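Side-chain contact in uncharacterized protein 4E10_S0_1Z6NA_001 (T18) (Artificial gene, PDB 3LEF), which is designed to present the HIV epitope of antibody 4E10 on a thioredoxin-family scaffold, to induce antibodies of that specificity: residues N39-P42 and S43-E47. Numbering follows the deposited sequence.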
loop_
_atom_site.group_PDB
_atom_site.type_symbol
_atom_site.label_atom_id
_atom_site.label_comp_id
_atom_site.label_asym_id
_atom_site.label_seq_id
_atom_site.Cartn_x
_atom_site.Cartn_y
_atom_site.Cartn_z
ATOM N N ASN A 39 25.052 16.904 7.147
ATOM C CA ASN A 39 26.048 17.065 6.091
ATOM C C ASN A 39 25.657 18.094 5.024
ATOM O O ASN A 39 26.508 18.703 4.393
ATOM C CB ASN A 39 26.306 15.717 5.410
ATOM C CG ASN A 39 26.821 14.658 6.377
ATOM O OD1 ASN A 39 27.474 14.986 7.365
ATOM N ND2 ASN A 39 26.542 13.381 6.085
ATOM N N GLY A 40 24.365 18.245 4.797
ATOM C CA GLY A 40 23.880 19.112 3.744
ATOM C C GLY A 40 24.064 18.513 2.368
ATOM O O GLY A 40 23.994 17.313 2.198
ATOM N N LEU A 41 24.286 19.382 1.389
ATOM C CA LEU A 41 24.423 19.012 -0.012
ATOM C C LEU A 41 25.497 19.878 -0.614
ATOM O O LEU A 41 25.750 20.971 -0.117
ATOM C CB LEU A 41 23.135 19.297 -0.772
ATOM C CG LEU A 41 21.842 18.667 -0.301
ATOM C CD1 LEU A 41 20.750 19.272 -1.152
ATOM C CD2 LEU A 41 21.894 17.146 -0.454
ATOM N N PRO A 42 26.140 19.403 -1.689
ATOM C CA PRO A 42 27.138 20.221 -2.386
ATOM C C PRO A 42 26.529 21.511 -2.915
ATOM O O PRO A 42 25.337 21.548 -3.221
ATOM C CB PRO A 42 27.586 19.313 -3.547
ATOM C CG PRO A 42 27.311 17.954 -3.084
ATOM C CD PRO A 42 26.033 18.066 -2.292
ATOM N N SER A 43 27.339 22.554 -3.022
ATOM C CA SER A 43 26.839 23.845 -3.445
ATOM C C SER A 43 26.373 23.838 -4.900
ATOM O O SER A 43 25.414 24.517 -5.242
ATOM C CB SER A 43 27.887 24.930 -3.209
ATOM O OG SER A 43 29.119 24.593 -3.809
ATOM N N ALA A 44 27.028 23.067 -5.757
ATOM C CA ALA A 44 26.580 22.969 -7.145
ATOM C C ALA A 44 25.151 22.392 -7.240
ATOM O O ALA A 44 24.327 22.884 -8.015
ATOM C CB ALA A 44 27.559 22.143 -7.964
ATOM N N LEU A 45 24.866 21.368 -6.434
ATOM C CA LEU A 45 23.550 20.710 -6.398
ATOM C C LEU A 45 22.498 21.632 -5.776
ATOM O O LEU A 45 21.391 21.785 -6.305
ATOM C CB LEU A 45 23.639 19.422 -5.568
ATOM C CG LEU A 45 22.735 18.201 -5.833
ATOM C CD1 LEU A 45 22.589 17.399 -4.541
ATOM C CD2 LEU A 45 21.371 18.573 -6.386
ATOM N N THR A 46 22.859 22.223 -4.640
ATOM C CA THR A 46 22.008 23.181 -3.939
ATOM C C THR A 46 21.559 24.326 -4.853
ATOM O O THR A 46 20.412 24.743 -4.811
ATOM C CB THR A 46 22.732 23.771 -2.710
ATOM O OG1 THR A 46 23.073 22.713 -1.806
ATOM C CG2 THR A 46 21.839 24.781 -1.989
ATOM N N GLU A 47 22.469 24.818 -5.682
ATOM C CA GLU A 47 22.157 25.854 -6.655
ATOM C C GLU A 47 21.150 25.379 -7.707
ATOM O O GLU A 47 20.233 26.106 -8.064
ATOM C CB GLU A 47 23.451 26.330 -7.329
ATOM C CG GLU A 47 23.260 27.363 -8.419
ATOM C CD GLU A 47 24.580 27.927 -8.909
ATOM O OE1 GLU A 47 25.616 27.232 -8.751
ATOM O OE2 GLU A 47 24.584 29.064 -9.444
#
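Thr46 reaches back to Pro42 at the N-terminus of helix 43-50, and the pair illustrates how a threonine in the first turn can bond back to the N-cap carbonyl, here that of a proline. Proline offers no side-chain acceptor for the first-turn amides, and the Thr46 hydroxyl bonds back to the carbonyl four residues earlier, a common side-chain-to-backbone bond in helices. Followed outward, Thr46 begins with CB 3.5 Å from Pro42 O. Its OG1 stands anti to the carbonyl carbon of its own residue (chi1 -60°), a rotation that carries the hydroxyl back over the start of the helix. There OG1 donates to Pro42 O at 2.9 Å, arriving from above the carbonyl plane, 48° out of it, and OG1 also lies 3.6 Å from Leu41 CB. The same oxygen also receives the first i to i+4 bond of the helix from Thr46 N, which is nearly straight at 171°. One carbonyl oxygen thus accepts from both the amide and the hydroxyl of Thr46.

An apolar contact accompanies the polar one. Leu45 CD1 meets Leu41 CD2 and, equally near, the ring carbon Pro42 CD; the two leucines pass at a slant, whereas the proline ring runs alongside Leu45. Beyond them, Glu152, Ile155 and Leu159 of helix 151-163 touch Leu45, and Glu152 also touches Pro42, docking this surface turn against the C-terminal helix. One residue after Thr46, the next backbone bond of the helix runs from Glu47 N to Ser43 O at 3.0 Å.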